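Local coordinates for RedY-like protein (Hahella chejuensis, PDB 2JDJ), which probably takes part in the biosynthesis of the red pigment prodigiosin and has the dimeric alpha-beta barrel type of fold, at residues 1-6 with 58-63; 8-13 with 85-90. All blocks are in the same frame, centred on the assembly; numbering follows the deposited sequence.

Interaction 1 of 2, residues 1-6 with 58-63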
loop_
_atom_site.group_PDB
_atom_site.type_symbol
_atom_site.label_atom_id
_atom_site.label_comp_id
_atom_site.label_asym_id
_atom_site.label_seq_id
_atom_site.Cartn_x
_atom_site.Cartn_y
_atom_site.Cartn_z
HETATM N N MSE A 1 13.593 0.883 4.740
HETATM C CA MSE A 1 12.139 0.726 5.031
HETATM C C MSE A 1 11.548 -0.250 4.018
HETATM O O MSE A 1 11.937 -0.258 2.845
HETATM C CB MSE A 1 11.439 2.079 4.923
HETATM C CG MSE A 1 10.023 2.106 5.448
HETATM SE SE MSE A 1 9.959 2.141 7.400
HETATM C CE MSE A 1 10.266 3.992 7.648
ATOM N N GLU A 2 10.626 -1.081 4.468
ATOM C CA GLU A 2 9.928 -1.988 3.572
ATOM C C GLU A 2 8.430 -1.952 3.814
ATOM O O GLU A 2 7.976 -1.506 4.865
ATOM C CB GLU A 2 10.478 -3.405 3.714
ATOM C CG GLU A 2 11.981 -3.453 3.452
ATOM C CD GLU A 2 12.487 -4.832 3.166
ATOM O OE1 GLU A 2 11.863 -5.525 2.321
ATOM O OE2 GLU A 2 13.514 -5.211 3.782
ATOM N N THR A 3 7.681 -2.407 2.809
ATOM C CA THR A 3 6.237 -2.379 2.820
ATOM C C THR A 3 5.752 -3.733 2.386
ATOM O O THR A 3 6.273 -4.306 1.433
ATOM C CB THR A 3 5.686 -1.301 1.889
ATOM O OG1 THR A 3 6.010 -0.010 2.425
ATOM C CG2 THR A 3 4.160 -1.409 1.742
ATOM N N ILE A 4 4.784 -4.250 3.130
ATOM C CA ILE A 4 4.105 -5.484 2.784
ATOM C C ILE A 4 2.638 -5.141 2.600
ATOM O O ILE A 4 2.059 -4.443 3.428
ATOM C CB ILE A 4 4.257 -6.546 3.898
ATOM C CG1 ILE A 4 5.738 -6.883 4.127
ATOM C CG2 ILE A 4 3.441 -7.802 3.554
ATOM C CD1 ILE A 4 5.994 -7.676 5.390
ATOM N N ILE A 5 2.051 -5.625 1.506
ATOM C CA ILE A 5 0.668 -5.356 1.164
ATOM C C ILE A 5 -0.010 -6.694 0.945
ATOM O O ILE A 5 0.541 -7.558 0.256
ATOM C CB ILE A 5 0.583 -4.498 -0.127
ATOM C CG1 ILE A 5 1.133 -3.092 0.141
ATOM C CG2 ILE A 5 -0.870 -4.408 -0.664
ATOM C CD1 ILE A 5 1.495 -2.302 -1.127
ATOM N N HIS A 6 -1.177 -6.891 1.566
ATOM C CA HIS A 6 -1.978 -8.114 1.356
ATOM C C HIS A 6 -3.358 -7.811 0.770
ATOM O O HIS A 6 -4.010 -6.864 1.182
ATOM C CB HIS A 6 -2.221 -8.863 2.676
ATOM C CG HIS A 6 -0.982 -9.348 3.348
ATOM N ND1 HIS A 6 -0.655 -8.996 4.639
ATOM C CD2 HIS A 6 0.020 -10.155 2.914
ATOM C CE1 HIS A 6 0.494 -9.560 4.973
ATOM N NE2 HIS A 6 0.916 -10.284 3.951
ATOM N N VAL A 58 -1.884 -2.410 4.226
ATOM C CA VAL A 58 -0.584 -1.842 3.927
ATOM C C VAL A 58 0.235 -1.814 5.225
ATOM O O VAL A 58 -0.142 -1.150 6.198
ATOM C CB VAL A 58 -0.704 -0.413 3.318
ATOM C CG1 VAL A 58 0.678 0.121 2.882
ATOM C CG2 VAL A 58 -1.676 -0.417 2.119
ATOM N N ILE A 59 1.333 -2.566 5.252
ATOM C CA ILE A 59 2.174 -2.625 6.442
ATOM C C ILE A 59 3.532 -2.042 6.103
ATOM O O ILE A 59 4.258 -2.594 5.262
ATOM C CB ILE A 59 2.414 -4.072 6.945
ATOM C CG1 ILE A 59 1.142 -4.922 6.866
ATOM C CG2 ILE A 59 3.006 -4.038 8.350
ATOM C CD1 ILE A 59 1.396 -6.411 6.975
ATOM N N LYS A 60 3.865 -0.926 6.739
ATOM C CA LYS A 60 5.190 -0.324 6.601
ATOM C C LYS A 60 6.047 -0.790 7.783
ATOM O O LYS A 60 5.646 -0.636 8.948
ATOM C CB LYS A 60 5.097 1.209 6.535
ATOM C CG LYS A 60 6.435 1.898 6.308
ATOM C CD LYS A 60 6.315 3.417 6.117
ATOM C CE LYS A 60 6.412 3.815 4.642
ATOM N NZ LYS A 60 6.536 5.282 4.451
ATOM N N ILE A 61 7.206 -1.384 7.473
ATOM C CA ILE A 61 8.094 -1.969 8.491
ATOM C C ILE A 61 9.528 -1.468 8.375
ATOM O O ILE A 61 9.975 -1.045 7.295
ATOM C CB ILE A 61 8.126 -3.519 8.439
ATOM C CG1 ILE A 61 8.475 -4.006 7.023
ATOM C CG2 ILE A 61 6.798 -4.140 8.961
ATOM C CD1 ILE A 61 8.590 -5.532 6.893
ATOM N N THR A 62 10.242 -1.529 9.495
ATOM C CA THR A 62 11.629 -1.081 9.579
ATOM C C THR A 62 12.478 -1.909 8.629
ATOM O O THR A 62 13.172 -1.369 7.755
ATOM C CB THR A 62 12.158 -1.208 11.019
ATOM O OG1 THR A 62 11.854 -2.520 11.525
ATOM C CG2 THR A 62 11.493 -0.158 11.909
ATOM N N ASP A 63 12.393 -3.220 8.793
ATOM C CA ASP A 63 12.947 -4.168 7.830
ATOM C C ASP A 63 12.267 -5.504 8.028
ATOM O O ASP A 63 11.701 -5.774 9.103
ATOM C CB ASP A 63 14.459 -4.321 7.991
ATOM C CG ASP A 63 14.846 -4.730 9.386
ATOM O OD1 ASP A 63 14.725 -5.927 9.696
ATOM O OD2 ASP A 63 15.253 -3.847 10.181
HETATM O O HOH W 1 14.499 -1.655 5.013
#
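Strands 2-6 and 58-61 are neighbours in the antiparallel sheet of a dimeric alpha-beta barrel fold, and their short axes run at 160° to each other. Two hydrogen-bonded pairs, E2 with I61 and I4 with I59, set the register; E2 N donates to I61 O at 2.9 Å, and I61 N donates back to E2 O at 2.7 Å. Between them T3 and K60 form a non-hydrogen-bonded pair, where T3 CA comes to 3.2 Å from I59 O. On the face carrying I4, I59 and I61, the I4 and I61 chains cross obliquely and meet through their CD1 methyls at 3.7 Å. I61 CG1 stands between its own N and carbonyl carbon (chi1 54°), which brings it to 3.3 Å from E2 O. Farther along, I59 CD1 approaches H6 CE1 at 3.8 Å. At the N terminus the selenomethionine M1, bent at chi2 and chi3, crosses K60 at about a right angle, both M1 CG and M1 SE touching K60 CG at 3.7 Å. Replacing K60 by an alanine would probably open a gap beside M1, leaving its selenium arm freer to turn. A water bridges M1 N and T62 O. Helix 64-71 covers the face carrying I4 and I61 through F67, and D63 caps A66 N at its start. On the other face T3, I5 and V58 pack against the second subunit, while strands 37-44 and 87-97 flank the pair within the chain.

Interaction 2 of 2, residues 8-13 with 85-90. With IPA (isopropyl alcohol), chain E.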
loop_
_atom_site.group_PDB
_atom_site.type_symbol
_atom_site.label_atom_id
_atom_site.label_comp_id
_atom_site.label_asym_id
_atom_site.label_seq_id
_atom_site.Cartn_x
_atom_site.Cartn_y
_atom_site.Cartn_z
ATOM N N ILE A 8 -6.956 -9.250 0.951
ATOM C CA ILE A 8 -7.641 -10.042 1.983
ATOM C C ILE A 8 -9.045 -10.390 1.529
ATOM O O ILE A 8 -9.818 -9.501 1.200
ATOM C CB ILE A 8 -7.716 -9.248 3.313
ATOM C CG1 ILE A 8 -6.298 -9.064 3.896
ATOM C CG2 ILE A 8 -8.684 -9.949 4.307
ATOM C CD1 ILE A 8 -6.196 -7.971 4.946
ATOM N N ARG A 9 -9.391 -11.677 1.531
ATOM C CA ARG A 9 -10.728 -12.090 1.154
ATOM C C ARG A 9 -11.478 -12.611 2.383
ATOM O O ARG A 9 -10.983 -13.499 3.062
ATOM C CB ARG A 9 -10.660 -13.187 0.090
ATOM C CG ARG A 9 -11.937 -13.401 -0.693
ATOM C CD ARG A 9 -11.845 -14.629 -1.612
ATOM N NE ARG A 9 -11.645 -15.851 -0.845
ATOM C CZ ARG A 9 -12.626 -16.634 -0.376
ATOM N NH1 ARG A 9 -13.907 -16.370 -0.616
ATOM N NH2 ARG A 9 -12.319 -17.712 0.325
ATOM N N LEU A 10 -12.664 -12.066 2.647
ATOM C CA LEU A 10 -13.548 -12.594 3.684
ATOM C C LEU A 10 -14.142 -13.899 3.200
ATOM O O LEU A 10 -14.486 -14.024 2.032
ATOM C CB LEU A 10 -14.675 -11.610 3.981
ATOM C CG LEU A 10 -14.354 -10.193 4.474
ATOM C CD1 LEU A 10 -15.654 -9.463 4.929
ATOM C CD2 LEU A 10 -13.333 -10.208 5.598
ATOM N N PHE A 11 -14.244 -14.882 4.082
ATOM C CA PHE A 11 -14.957 -16.108 3.760
ATOM C C PHE A 11 -16.442 -15.796 3.554
ATOM O O PHE A 11 -17.140 -16.443 2.778
ATOM C CB PHE A 11 -14.780 -17.143 4.878
ATOM C CG PHE A 11 -13.345 -17.554 5.106
ATOM C CD1 PHE A 11 -12.563 -18.009 4.055
ATOM C CD2 PHE A 11 -12.790 -17.500 6.372
ATOM C CE1 PHE A 11 -11.256 -18.390 4.270
ATOM C CE2 PHE A 11 -11.479 -17.880 6.593
ATOM C CZ PHE A 11 -10.717 -18.324 5.545
ATOM N N ASP A 12 -16.925 -14.775 4.244
ATOM C CA ASP A 12 -18.329 -14.462 4.166
ATOM C C ASP A 12 -18.526 -12.978 4.377
ATOM O O ASP A 12 -18.246 -12.487 5.471
ATOM C CB ASP A 12 -19.022 -15.252 5.272
ATOM C CG ASP A 12 -20.428 -14.830 5.485
ATOM O OD1 ASP A 12 -21.120 -14.456 4.499
ATOM O OD2 ASP A 12 -20.834 -14.880 6.666
ATOM N N VAL A 13 -19.004 -12.265 3.349
ATOM C CA VAL A 13 -19.115 -10.804 3.440
ATOM C C VAL A 13 -20.155 -10.371 4.459
ATOM O O VAL A 13 -20.105 -9.247 4.925
ATOM C CB VAL A 13 -19.411 -10.062 2.077
ATOM C CG1 VAL A 13 -18.231 -10.147 1.155
ATOM C CG2 VAL A 13 -20.684 -10.570 1.398
ATOM N N ARG A 85 -10.357 -16.886 11.311
ATOM C CA ARG A 85 -11.760 -17.314 11.442
ATOM C C ARG A 85 -12.649 -16.597 10.426
ATOM O O ARG A 85 -13.742 -17.061 10.126
ATOM C CB ARG A 85 -12.305 -17.025 12.851
ATOM C CG ARG A 85 -11.606 -17.756 13.997
ATOM C CD ARG A 85 -11.713 -19.256 13.896
ATOM N NE ARG A 85 -13.080 -19.735 14.125
ATOM C CZ ARG A 85 -13.640 -19.896 15.323
ATOM N NH1 ARG A 85 -12.964 -19.611 16.436
ATOM N NH2 ARG A 85 -14.886 -20.346 15.407
HETATM N N MSE A 86 -12.161 -15.476 9.886
HETATM C CA MSE A 86 -12.982 -14.604 9.032
HETATM C C MSE A 86 -12.458 -14.413 7.611
HETATM O O MSE A 86 -13.237 -14.114 6.712
HETATM C CB MSE A 86 -13.096 -13.211 9.643
HETATM C CG MSE A 86 -13.884 -13.110 10.932
HETATM SE SE MSE A 86 -13.678 -11.290 11.625
HETATM C CE MSE A 86 -11.783 -11.207 11.945
ATOM N N ALA A 87 -11.155 -14.589 7.419
ATOM C CA ALA A 87 -10.489 -14.064 6.222
ATOM C C ALA A 87 -9.232 -14.828 5.847
ATOM O O ALA A 87 -8.686 -15.561 6.664
ATOM C CB ALA A 87 -10.144 -12.593 6.453
ATOM N N GLU A 88 -8.757 -14.638 4.610
ATOM C CA GLU A 88 -7.509 -15.239 4.179
ATOM C C GLU A 88 -6.757 -14.233 3.314
ATOM O O GLU A 88 -7.376 -13.400 2.635
ATOM C CB GLU A 88 -7.779 -16.532 3.380
ATOM C CG GLU A 88 -8.667 -16.312 2.153
ATOM C CD GLU A 88 -8.880 -17.559 1.314
ATOM O OE1 GLU A 88 -8.363 -18.643 1.681
ATOM O OE2 GLU A 88 -9.588 -17.457 0.291
ATOM N N VAL A 89 -5.430 -14.296 3.363
ATOM C CA VAL A 89 -4.593 -13.496 2.489
ATOM C C VAL A 89 -4.600 -14.263 1.158
ATOM O O VAL A 89 -4.383 -15.487 1.138
ATOM C CB VAL A 89 -3.155 -13.369 3.055
ATOM C CG1 VAL A 89 -2.211 -12.762 2.017
ATOM C CG2 VAL A 89 -3.131 -12.545 4.345
ATOM N N VAL A 90 -4.860 -13.554 0.056
ATOM C CA VAL A 90 -4.906 -14.178 -1.273
ATOM C C VAL A 90 -3.771 -13.687 -2.202
ATOM O O VAL A 90 -3.577 -14.205 -3.292
ATOM C CB VAL A 90 -6.330 -14.023 -1.933
ATOM C CG1 VAL A 90 -7.406 -14.738 -1.077
ATOM C CG2 VAL A 90 -6.733 -12.563 -2.100
HETATM C C1 IPA E . -22.198 -5.031 3.968
HETATM C C2 IPA E . -22.006 -6.543 3.910
HETATM C C3 IPA E . -23.168 -7.210 3.183
HETATM O O2 IPA E . -21.924 -7.029 5.226
HETATM O O HOH W 2 -15.738 -13.829 6.848
#
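E88 OE2 is gripped by two nitrogens of R9, NE at 2.8 Å and NH2 at 2.7 Å, in a side-on salt bridge. The oxygen lies in the guanidinium plane, yet the carboxylate plane is turned 69° from it: NE uses the anti lone pair of OE2, whereas NH2 arrives from above the carboxylate. E88 CG sits between its own N and carbonyl carbon (chi1 58°), and the chain then runs extended beside the arginine, pointing the same way. The backbones of R9 and E88 form a hydrogen-bonded antiparallel pair, so the salt bridge joins side chains on one face of the sheet. V90 CG1 reaches R9 CB at 3.8 Å. Just past the strand, F11 N donates to M86 O at 2.9 Å, and the F11 ring lies against the backbone of M86 and A87. A87 CA is 3.9 Å above one ring face, offset toward the rim, while R85 O lies at the edge, in the ring plane. The E88 and F11 side chains cross at about a right angle, with E88 CD 3.9 Å from F11 CE1. On the face carrying I8, L10 and A87, the A87 methyl touches I8 CG2 at 3.7 Å. The contact thus joins the end of strand 2-10 to the passage from helix 74-86 into strand 87-97; helix 16-30 packs on L10 and M86 through F19, and Y55 of strand 55-61 adjoins I8 and L10.

In the fold
From the N terminus, strand 2-10 serves both contacts, its first half in interaction 1 and its far end in interaction 2. The chain then passes through helix 16-30 and strand 37-44 before strand 55-61 returns beside residues 1-6, closing the first loop over 51 intervening residues. Helices 64-71 and 74-86 follow, and residues 85-90 close the second over 71. Because the segments alternate along the chain, the two closures cross instead of nesting. They place strand 2-10 between 55-61 and 87-97 in the sheet. Their centres lie about 20 Å apart, on opposite sides of the chain's centre, yet they touch where H6 packs on V89.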